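Local coordinates for histidinol-phosphatase (Listeria monocytogenes str. 4b H7858, PDB 3DCP), which probably hydrolyses L-histidinol phosphate to histidinol and phosphate, a late step of histidine biosynthesis, at a trinuclear metal centre of a PHP-family phosphatase, at residues D4-T9 with S36-A41; D18-M23 with F72-H77; G118-H123 with R177-I182; F253-D258 with R267-Y272. All coordinates share one frame; numbering follows the deposited sequence.

Contact 1: residues D4-T9 with S36-A41; sequences DGHTHT and SIVEHA. With FE (Fe (III) ion), chain F; ZN (zinc ion), chain D.
His-8 and His-40 lie in an offset stack, ring centroids 4.4 Å apart and planes 15° from parallel, with CE1 of His-8 over one face of the His-40 ring near its rim. Each ring serves a different metal: NE2 of His-8 binds an iron(III) ion at 2.3 Å, whereas NE2 of His-40 binds the zinc ion. His-6 gives its NE2 to the same iron as His-8, and CD2 of its ring touches CG2 of Val-38, the two side chains crossing at about a right angle. The ND1 of His-8 donates to OE2 of Glu-39 at 2.9 Å, reaching it from above the carboxylate, whose plane is turned 42° from the ring. Bent at chi2 (54°), the glutamate folds back so that OE2 also takes the backbone N of His-40, on the same face of the carboxylate. Its other oxygen, OE1, accepts from N of Thr-9 at 2.7 Å and, through its anti lone pair, from OG1 of Thr-9. Farther back, backbone bonds join the parallel strands, and OG1 of Thr-7 adds one to O of Ser-36 at 2.7 Å. Strands 3-7 and 34-40 belong to a beta-alpha-beta unit of the PHP barrel; Glu-93 and Asp-258 complete the iron site, His-14 and His-260 the zinc site. Four donors thus hold the Glu-39 carboxylate; as a second-shell group, it is well placed to fix the rotation of the His-8 ring and so aim NE2 at the iron.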
# COMPACT_ATOMS: atom_id res chain seq x y z
N ASP A 4 5.56 0.82 13.04
CA ASP A 4 4.63 1.21 11.98
C ASP A 4 5.44 1.20 10.67
O ASP A 4 6.38 1.98 10.49
CB ASP A 4 4.05 2.61 12.24
CG ASP A 4 2.97 3.02 11.22
OD1 ASP A 4 2.32 4.07 11.43
OD2 ASP A 4 2.78 2.31 10.21
N GLY A 5 5.09 0.29 9.77
CA GLY A 5 5.84 0.19 8.53
C GLY A 5 5.19 0.83 7.33
O GLY A 5 5.50 0.48 6.19
N HIS A 6 4.29 1.78 7.55
CA HIS A 6 3.62 2.40 6.41
C HIS A 6 3.07 3.78 6.74
O HIS A 6 1.96 3.91 7.26
CB HIS A 6 2.50 1.45 5.94
CG HIS A 6 1.99 1.74 4.57
ND1 HIS A 6 1.34 0.78 3.81
CD2 HIS A 6 2.00 2.87 3.82
CE1 HIS A 6 0.98 1.31 2.65
NE2 HIS A 6 1.37 2.58 2.64
N THR A 7 3.86 4.81 6.46
CA THR A 7 3.43 6.19 6.71
C THR A 7 3.80 7.11 5.55
O THR A 7 4.70 6.82 4.77
CB THR A 7 4.04 6.76 7.99
OG1 THR A 7 5.43 7.00 7.78
CG2 THR A 7 3.84 5.78 9.16
N HIS A 8 3.10 8.24 5.46
CA HIS A 8 3.34 9.19 4.39
C HIS A 8 3.72 10.58 4.91
O HIS A 8 3.75 10.80 6.12
CB HIS A 8 2.12 9.24 3.48
CG HIS A 8 1.94 7.98 2.69
ND1 HIS A 8 2.61 7.73 1.51
CD2 HIS A 8 1.22 6.86 2.95
CE1 HIS A 8 2.31 6.52 1.08
NE2 HIS A 8 1.47 5.97 1.94
N THR A 9 4.02 11.50 4.00
CA THR A 9 4.49 12.82 4.38
C THR A 9 3.85 13.97 3.60
O THR A 9 2.92 13.77 2.82
CB THR A 9 6.01 12.94 4.16
OG1 THR A 9 6.29 12.97 2.75
CG2 THR A 9 6.73 11.74 4.77
N SER A 36 8.55 3.69 9.67
CA SER A 36 8.97 3.75 8.27
C SER A 36 8.21 4.78 7.44
O SER A 36 6.98 4.81 7.41
CB SER A 36 8.84 2.38 7.59
OG SER A 36 9.82 1.46 8.04
N ILE A 37 8.99 5.60 6.75
CA ILE A 37 8.48 6.62 5.85
C ILE A 37 8.59 6.04 4.44
O ILE A 37 9.69 5.93 3.88
CB ILE A 37 9.33 7.91 5.95
CG1 ILE A 37 9.24 8.47 7.36
CG2 ILE A 37 8.86 8.92 4.91
CD1 ILE A 37 10.27 9.53 7.67
N VAL A 38 7.45 5.64 3.89
CA VAL A 38 7.42 5.04 2.57
C VAL A 38 6.50 5.86 1.68
O VAL A 38 5.37 5.46 1.39
CB VAL A 38 6.96 3.58 2.66
CG1 VAL A 38 8.07 2.73 3.25
CG2 VAL A 38 5.72 3.48 3.55
N GLU A 39 6.99 7.01 1.26
CA GLU A 39 6.21 7.89 0.42
C GLU A 39 5.99 7.28 -0.97
O GLU A 39 6.76 6.44 -1.42
CB GLU A 39 6.90 9.24 0.30
CG GLU A 39 6.03 10.26 -0.37
CD GLU A 39 4.69 10.37 0.33
OE1 GLU A 39 4.62 11.02 1.39
OE2 GLU A 39 3.72 9.78 -0.19
N HIS A 40 4.93 7.71 -1.64
CA HIS A 40 4.63 7.23 -2.98
C HIS A 40 5.73 7.56 -3.98
O HIS A 40 6.11 8.72 -4.14
CB HIS A 40 3.32 7.83 -3.47
CG HIS A 40 2.12 7.30 -2.76
ND1 HIS A 40 1.62 6.03 -2.99
CD2 HIS A 40 1.32 7.86 -1.82
CE1 HIS A 40 0.57 5.83 -2.22
NE2 HIS A 40 0.36 6.92 -1.51
N ALA A 41 6.21 6.54 -4.67
CA ALA A 41 7.24 6.74 -5.68
C ALA A 41 6.61 7.36 -6.92
O ALA A 41 5.46 7.08 -7.25
CB ALA A 41 7.90 5.41 -6.04
FE FE F . 0.22 4.13 1.52
ZN ZN D . -1.33 7.94 -0.26
O HOH W 1 8.97 0.60 10.38

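Contact 2: residues D18-M23 with F72-H77; sequences DDVEEM and FKKMNH
A salt bridge joins Asp-19 to Lys-74: NZ donates to OD1 at 3.0 Å, approaching on the syn side of the carboxylate and 24° out of its plane. The same oxygen is also the capping acceptor of helix 20-29, because its anti lone pair receives N of Glu-21 at 2.7 Å with an angle of 161° at the hydrogen. With CG anti to the backbone N (chi1 -171°), the N-cap aspartate turns its carboxylate back over the first turn, where one oxygen can serve both donors. The lysine chain, bent at chi2 and chi4, brings its ammonium group to this helix start. Water 2 extends the polar network by donating to OD2 of Asp-19 and to OE1 of Glu-21, and accepts a weak bond from NZ of Lys-74. The other carboxylate oxygen of Glu-21, OE2, is held by Lys-81 and Tyr-82.

Across the two segments, Val-20 carries the apolar packing: its two methyls both face the selenium of selenomethionine Met-75, CG1 at 3.9 Å and CG2 at 4.1 Å from SE.

Helices 20-29 and 68-81 are thereby joined on the outside of the barrel. Val-20 and Met-75 both reach Ile-37 of strand 34-40 beneath them, and Met-75 continues onto Ile-90 of strand 87-95.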
# COMPACT_ATOMS: atom_id res chain seq x y z
N ASP A 18 0.36 17.63 6.39
CA ASP A 18 0.97 17.86 7.69
C ASP A 18 2.46 17.58 7.52
O ASP A 18 2.87 16.83 6.64
CB ASP A 18 0.44 16.89 8.76
CG ASP A 18 -1.00 17.17 9.16
OD1 ASP A 18 -1.53 18.25 8.82
OD2 ASP A 18 -1.59 16.31 9.84
N ASP A 19 3.27 18.18 8.39
CA ASP A 19 4.70 17.97 8.33
C ASP A 19 5.05 16.64 8.97
O ASP A 19 4.55 16.30 10.05
CB ASP A 19 5.42 19.11 9.05
CG ASP A 19 6.92 19.07 8.84
OD1 ASP A 19 7.55 18.05 9.17
OD2 ASP A 19 7.47 20.08 8.35
N VAL A 20 5.91 15.87 8.31
CA VAL A 20 6.34 14.57 8.81
C VAL A 20 6.86 14.67 10.24
O VAL A 20 6.69 13.75 11.04
CB VAL A 20 7.45 13.97 7.91
CG1 VAL A 20 8.63 14.92 7.81
CG2 VAL A 20 7.89 12.62 8.47
N GLU A 21 7.51 15.78 10.57
CA GLU A 21 8.06 15.94 11.90
C GLU A 21 6.99 15.88 12.98
O GLU A 21 7.19 15.29 14.03
CB GLU A 21 8.84 17.26 12.02
CG GLU A 21 9.55 17.41 13.36
CD GLU A 21 10.72 18.37 13.30
OE1 GLU A 21 11.06 18.84 12.20
OE2 GLU A 21 11.31 18.64 14.37
N GLU A 22 5.84 16.49 12.70
CA GLU A 22 4.74 16.50 13.64
C GLU A 22 4.16 15.09 13.76
O GLU A 22 3.66 14.70 14.82
CB GLU A 22 3.67 17.48 13.17
CG GLU A 22 2.64 17.84 14.22
CD GLU A 22 1.85 19.06 13.82
OE1 GLU A 22 2.49 20.09 13.51
OE2 GLU A 22 0.61 19.00 13.82
N MSE A 23 4.25 14.34 12.67
CA MSE A 23 3.77 12.96 12.67
C MSE A 23 4.71 12.10 13.50
O MSE A 23 4.27 11.22 14.23
CB MSE A 23 3.70 12.44 11.24
CG MSE A 23 2.62 13.12 10.42
SE MSE A 23 2.65 12.65 8.54
CE MSE A 23 1.84 14.25 7.84
N PHE A 72 14.44 12.89 0.13
CA PHE A 72 15.48 12.22 0.89
C PHE A 72 16.16 13.16 1.87
O PHE A 72 16.43 12.79 3.01
CB PHE A 72 16.52 11.59 -0.05
CG PHE A 72 16.08 10.29 -0.66
CD1 PHE A 72 15.75 9.21 0.14
CD2 PHE A 72 15.97 10.16 -2.03
CE1 PHE A 72 15.33 8.01 -0.41
CE2 PHE A 72 15.56 8.96 -2.61
CZ PHE A 72 15.24 7.89 -1.80
N LYS A 73 16.45 14.38 1.44
CA LYS A 73 17.09 15.33 2.33
C LYS A 73 16.26 15.53 3.60
O LYS A 73 16.78 15.39 4.71
CB LYS A 73 17.29 16.67 1.63
CG LYS A 73 17.96 17.72 2.49
CD LYS A 73 18.01 19.07 1.79
CE LYS A 73 18.60 20.14 2.72
NZ LYS A 73 18.47 21.51 2.17
N LYS A 74 14.98 15.85 3.43
CA LYS A 74 14.09 16.09 4.56
C LYS A 74 13.98 14.87 5.48
O LYS A 74 14.15 14.98 6.69
CB LYS A 74 12.70 16.48 4.06
CG LYS A 74 11.64 16.69 5.16
CD LYS A 74 11.96 17.91 6.01
CE LYS A 74 10.70 18.50 6.65
NZ LYS A 74 10.09 17.60 7.65
N MSE A 75 13.68 13.70 4.90
CA MSE A 75 13.55 12.48 5.68
C MSE A 75 14.85 12.08 6.39
O MSE A 75 14.81 11.62 7.53
CB MSE A 75 13.06 11.33 4.80
CG MSE A 75 11.72 11.59 4.14
SE MSE A 75 10.49 12.59 5.28
CE MSE A 75 9.76 13.78 3.93
N ASN A 76 15.99 12.23 5.72
CA ASN A 76 17.26 11.89 6.37
C ASN A 76 17.50 12.84 7.54
O ASN A 76 18.12 12.48 8.53
CB ASN A 76 18.42 11.95 5.38
CG ASN A 76 18.63 10.64 4.65
OD1 ASN A 76 18.92 9.61 5.28
ND2 ASN A 76 18.48 10.66 3.33
N HIS A 77 16.98 14.06 7.43
CA HIS A 77 17.12 15.03 8.51
C HIS A 77 16.28 14.60 9.72
O HIS A 77 16.75 14.63 10.86
CB HIS A 77 16.66 16.41 8.03
CG HIS A 77 16.56 17.43 9.11
ND1 HIS A 77 15.35 17.92 9.56
CD2 HIS A 77 17.51 18.05 9.85
CE1 HIS A 77 15.56 18.80 10.52
NE2 HIS A 77 16.86 18.89 10.72
O HOH W 2 10.03 19.97 9.99

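Contact 3: residues G118-H123 with R177-I182; sequences GVLSLH and RRMGHI. With FE (Fe (III) ion), chain E.
His-123 and His-181 meet rim to rim with their ring planes 55° apart, neither lying over the other. NE2 of His-123 sits at the edge of the His-181 ring, in its plane, and the two NE2 atoms are 3.2 Å apart because both bind one iron(III) ion, at 2.2 and 2.3 Å respectively. ND1 of His-123 is hydrogen-bonded to Asp-95. At the far end of the contact the guanidinium of Arg-178 has O of Gly-118 over one face, while its NH2 packs against CG2 of Val-119. Asp-117, Glu-220 and O of Gly-5 hold its nitrogens.

Between these groups the backbones form a single bridge: N of Leu-120 donates to O of Arg-178 at 3.0 Å, and N of Gly-180 to O of Leu-120 at 2.8 Å. Gly-180 lies tightly against the neighbouring strand, its CA 3.4 Å from CG1 of Val-119. Water 4 links O of Gly-180 to N of Leu-122.

Strands 117-127 and 178-179 adjoin within the PHP barrel. His-123 of the first and His-181, just after the second, bring two ligands to an iron that Glu-93 and water 6 also ligate, as in the metal centres of PHP-family phosphatases.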
# COMPACT_ATOMS: atom_id res chain seq x y z
N GLY A 118 10.58 -0.70 2.47
CA GLY A 118 9.73 -0.45 1.33
C GLY A 118 8.48 -1.30 1.30
O GLY A 118 8.37 -2.32 1.97
N VAL A 119 7.52 -0.86 0.49
CA VAL A 119 6.26 -1.57 0.31
C VAL A 119 5.96 -1.55 -1.18
O VAL A 119 6.17 -0.53 -1.84
CB VAL A 119 5.10 -0.87 1.06
CG1 VAL A 119 3.80 -1.63 0.82
CG2 VAL A 119 5.40 -0.80 2.56
N LEU A 120 5.50 -2.68 -1.70
CA LEU A 120 5.12 -2.79 -3.11
C LEU A 120 3.60 -2.90 -3.11
O LEU A 120 3.05 -3.84 -2.55
CB LEU A 120 5.73 -4.04 -3.73
CG LEU A 120 6.18 -4.04 -5.19
CD1 LEU A 120 6.06 -5.46 -5.75
CD2 LEU A 120 5.37 -3.07 -6.02
N SER A 121 2.93 -1.95 -3.75
CA SER A 121 1.47 -1.94 -3.76
C SER A 121 0.81 -1.87 -5.13
O SER A 121 1.32 -1.25 -6.06
CB SER A 121 0.95 -0.75 -2.92
OG SER A 121 1.42 -0.80 -1.59
N LEU A 122 -0.36 -2.49 -5.23
CA LEU A 122 -1.12 -2.47 -6.47
C LEU A 122 -2.23 -1.42 -6.29
O LEU A 122 -3.08 -1.58 -5.41
CB LEU A 122 -1.73 -3.85 -6.72
CG LEU A 122 -1.98 -4.32 -8.16
CD1 LEU A 122 -3.30 -5.09 -8.21
CD2 LEU A 122 -2.00 -3.14 -9.11
N HIS A 123 -2.21 -0.37 -7.11
CA HIS A 123 -3.21 0.71 -7.04
C HIS A 123 -3.97 0.92 -8.35
O HIS A 123 -5.04 1.54 -8.35
CB HIS A 123 -2.55 2.05 -6.67
CG HIS A 123 -1.95 2.07 -5.30
ND1 HIS A 123 -0.64 2.43 -5.08
CD2 HIS A 123 -2.48 1.80 -4.09
CE1 HIS A 123 -0.38 2.37 -3.78
NE2 HIS A 123 -1.48 1.99 -3.16
N ARG A 177 10.01 -6.09 -0.12
CA ARG A 177 9.64 -7.45 0.24
C ARG A 177 8.37 -7.48 1.09
O ARG A 177 7.97 -8.53 1.58
CB ARG A 177 10.80 -8.13 0.96
CG ARG A 177 11.93 -8.49 0.01
CD ARG A 177 13.12 -9.09 0.71
NE ARG A 177 14.22 -9.32 -0.23
CZ ARG A 177 15.44 -9.70 0.13
NH1 ARG A 177 15.73 -9.88 1.41
NH2 ARG A 177 16.38 -9.87 -0.79
N ARG A 178 7.75 -6.32 1.27
CA ARG A 178 6.50 -6.26 2.02
C ARG A 178 5.39 -5.82 1.06
O ARG A 178 5.45 -4.73 0.48
CB ARG A 178 6.61 -5.29 3.20
CG ARG A 178 5.35 -5.24 4.07
CD ARG A 178 5.62 -4.74 5.50
NE ARG A 178 5.97 -3.33 5.57
CZ ARG A 178 7.21 -2.86 5.63
NH1 ARG A 178 8.25 -3.69 5.62
NH2 ARG A 178 7.42 -1.55 5.69
N MSE A 179 4.40 -6.69 0.87
CA MSE A 179 3.28 -6.41 -0.05
C MSE A 179 2.21 -5.54 0.61
O MSE A 179 1.64 -5.91 1.64
CB MSE A 179 2.67 -7.72 -0.55
CG MSE A 179 3.68 -8.71 -1.15
SE MSE A 179 4.63 -8.05 -2.73
CE MSE A 179 6.27 -7.47 -1.87
N GLY A 180 1.92 -4.40 -0.00
CA GLY A 180 0.94 -3.47 0.56
C GLY A 180 -0.53 -3.88 0.50
O GLY A 180 -0.99 -4.44 -0.49
N HIS A 181 -1.25 -3.59 1.58
CA HIS A 181 -2.70 -3.83 1.70
C HIS A 181 -3.26 -4.75 0.62
O HIS A 181 -3.93 -4.28 -0.30
CB HIS A 181 -3.43 -2.49 1.65
CG HIS A 181 -2.93 -1.57 0.57
ND1 HIS A 181 -2.85 -1.95 -0.75
CD2 HIS A 181 -2.47 -0.29 0.62
CE1 HIS A 181 -2.36 -0.95 -1.47
NE2 HIS A 181 -2.12 0.07 -0.66
N ILE A 182 -3.05 -6.06 0.75
CA ILE A 182 -3.48 -7.00 -0.29
C ILE A 182 -4.96 -7.29 -0.49
O ILE A 182 -5.31 -8.25 -1.17
CB ILE A 182 -2.73 -8.35 -0.18
CG1 ILE A 182 -3.05 -9.04 1.14
CG2 ILE A 182 -1.23 -8.13 -0.33
CD1 ILE A 182 -2.54 -10.47 1.21
FE FE E . -1.38 2.24 -1.01
O HOH W 3 10.26 -4.17 2.12
O HOH W 4 -0.78 -4.57 -3.27
O HOH W 5 -3.17 -3.52 -3.09
O HOH W 6 -3.82 2.27 -1.06

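Contact 4: residues F253-D258 with R267-Y272; sequences FVYGSD and RGYSTY. With FE (Fe (III) ion), chain F.
Tyr-255 packs against both Tyr-269 and Tyr-272 in an aromatic cluster, the close-packed part of the contact, that fastens the C-terminal helix 269-275 to strand 253-256 of the PHP barrel. Tyr-269 makes a T-shaped stack: its edge points at the face of the Tyr-255 ring, planes 82° apart, with CD2 of Tyr-269 over the ring centre and 3.6 Å from CD2 of Tyr-255. Tyr-272 instead offers its own face. CB of Tyr-255 stands 3.6 Å from the centroid of the Tyr-272 ring and 7° off its normal, a nearly perpendicular CH-pi contact. With CG anti to the backbone N (chi1 165°), the ring of Tyr-255 extends toward the helix start, where its OH donates to O of Arg-267 at 2.7 Å from above the carbonyl plane. Thr-225 donates to the same carbonyl oxygen.

The side around the Tyr-272 hydroxyl is looser and watered. Here OH of Tyr-272 and O of Phe-253 are 3.8 Å apart and are joined through water 7, while water 8 links that hydroxyl to N of Tyr-255.

Toward the metals, Asp-258 gives OD1 to an iron(III) ion, and its OD2 is held by Asn-224. Ser-257, just before it, is fixed twice: Asp-4 engages its OG, and Arg-267, its chain extended from CG to NE, grips its carbonyl. Two of its guanidinium nitrogens approach side-on in the guanidinium plane, NE of Arg-267 lying 2.9 Å and NH2 3.0 Å from O of Ser-257.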
# COMPACT_ATOMS: atom_id res chain seq x y z
N PHE A 253 3.82 -10.19 9.57
CA PHE A 253 2.96 -9.03 9.36
C PHE A 253 3.64 -7.83 10.02
O PHE A 253 4.25 -7.96 11.07
CB PHE A 253 1.59 -9.23 10.02
CG PHE A 253 0.58 -9.94 9.15
CD1 PHE A 253 0.01 -9.28 8.07
CD2 PHE A 253 0.20 -11.25 9.41
CE1 PHE A 253 -0.92 -9.91 7.26
CE2 PHE A 253 -0.73 -11.90 8.61
CZ PHE A 253 -1.29 -11.23 7.53
N VAL A 254 3.55 -6.68 9.37
CA VAL A 254 4.08 -5.46 9.96
C VAL A 254 2.94 -4.46 9.96
O VAL A 254 2.36 -4.17 8.92
CB VAL A 254 5.24 -4.86 9.14
CG1 VAL A 254 5.73 -3.59 9.82
CG2 VAL A 254 6.36 -5.88 9.01
N TYR A 255 2.60 -3.96 11.14
CA TYR A 255 1.54 -2.97 11.28
C TYR A 255 1.78 -1.79 10.37
O TYR A 255 2.90 -1.26 10.30
CB TYR A 255 1.47 -2.48 12.73
CG TYR A 255 0.66 -1.22 12.91
CD1 TYR A 255 -0.74 -1.25 12.90
CD2 TYR A 255 1.29 0.01 13.11
CE1 TYR A 255 -1.50 -0.10 13.09
CE2 TYR A 255 0.55 1.18 13.31
CZ TYR A 255 -0.85 1.11 13.30
OH TYR A 255 -1.59 2.26 13.49
N GLY A 256 0.73 -1.36 9.68
CA GLY A 256 0.82 -0.22 8.79
C GLY A 256 -0.40 0.67 8.97
O GLY A 256 -1.52 0.24 8.69
N SER A 257 -0.17 1.88 9.46
CA SER A 257 -1.25 2.83 9.70
C SER A 257 -1.62 3.57 8.41
O SER A 257 -2.69 4.16 8.30
CB SER A 257 -0.82 3.87 10.73
OG SER A 257 0.15 4.75 10.18
N ASP A 258 -0.70 3.55 7.45
CA ASP A 258 -0.91 4.25 6.19
C ASP A 258 -1.28 5.72 6.48
O ASP A 258 -2.12 6.31 5.80
CB ASP A 258 -2.04 3.59 5.39
CG ASP A 258 -1.78 3.61 3.89
OD1 ASP A 258 -1.10 4.54 3.42
OD2 ASP A 258 -2.27 2.71 3.19
N ARG A 267 -3.55 4.71 14.49
CA ARG A 267 -4.91 4.21 14.31
C ARG A 267 -5.04 2.71 14.13
O ARG A 267 -4.29 2.09 13.37
CB ARG A 267 -5.60 4.93 13.14
CG ARG A 267 -4.97 4.70 11.76
CD ARG A 267 -5.71 5.49 10.68
NE ARG A 267 -5.09 5.36 9.36
CZ ARG A 267 -5.54 5.97 8.26
NH1 ARG A 267 -6.61 6.75 8.33
NH2 ARG A 267 -4.93 5.81 7.10
N GLY A 268 -5.99 2.12 14.85
CA GLY A 268 -6.23 0.69 14.75
C GLY A 268 -5.11 -0.22 15.23
O GLY A 268 -5.10 -1.41 14.92
N TYR A 269 -4.16 0.32 15.99
CA TYR A 269 -3.06 -0.52 16.45
C TYR A 269 -3.53 -1.66 17.36
O TYR A 269 -3.04 -2.78 17.24
CB TYR A 269 -1.99 0.31 17.17
CG TYR A 269 -0.75 -0.50 17.46
CD1 TYR A 269 -0.53 -1.07 18.72
CD2 TYR A 269 0.18 -0.75 16.45
CE1 TYR A 269 0.59 -1.86 18.96
CE2 TYR A 269 1.30 -1.53 16.68
CZ TYR A 269 1.50 -2.09 17.94
OH TYR A 269 2.60 -2.88 18.15
N SER A 270 -4.48 -1.38 18.25
CA SER A 270 -5.02 -2.42 19.14
C SER A 270 -5.63 -3.54 18.30
O SER A 270 -5.44 -4.72 18.59
CB SER A 270 -6.09 -1.85 20.07
OG SER A 270 -6.76 -2.90 20.77
N THR A 271 -6.37 -3.15 17.27
CA THR A 271 -7.01 -4.11 16.38
C THR A 271 -5.94 -5.01 15.76
O THR A 271 -6.10 -6.22 15.70
CB THR A 271 -7.79 -3.39 15.26
OG1 THR A 271 -8.87 -2.65 15.85
CG2 THR A 271 -8.36 -4.39 14.26
N TYR A 272 -4.86 -4.39 15.30
CA TYR A 272 -3.74 -5.13 14.72
C TYR A 272 -3.27 -6.19 15.71
O TYR A 272 -3.22 -7.38 15.38
CB TYR A 272 -2.59 -4.16 14.39
CG TYR A 272 -1.23 -4.81 14.32
CD1 TYR A 272 -0.89 -5.67 13.28
CD2 TYR A 272 -0.27 -4.56 15.31
CE1 TYR A 272 0.37 -6.28 13.23
CE2 TYR A 272 0.98 -5.16 15.27
CZ TYR A 272 1.30 -6.01 14.23
OH TYR A 272 2.54 -6.60 14.17
FE FE F . 0.22 4.13 1.52
O HOH W 7 3.15 -8.93 13.47
O HOH W 8 4.24 -4.39 13.57

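Contacts 1, 3 and 4 surround the trinuclear centre, whereas contact 2 lies on the outer helices. Contacts 1 and 4 share one iron: NE2 of His-6 and OD1 of Asp-258 are 3.3 Å apart as fellow ligands. N of Gly-5 also meets O of Tyr-255 at 2.7 Å, continuing the barrel between its first and last strands. Contact 3 supplies two ligands of the second iron, and Glu-93 ligates both irons through its two oxygens. NH2 of Arg-178 in contact 3 reaches O of Gly-5 in contact 1 at 2.8 Å. Contact 2, centred about 11 Å from the centre of contact 1, touches it, for example, where CE of Met-75 meets CG2 of Thr-9 at 3.7 Å.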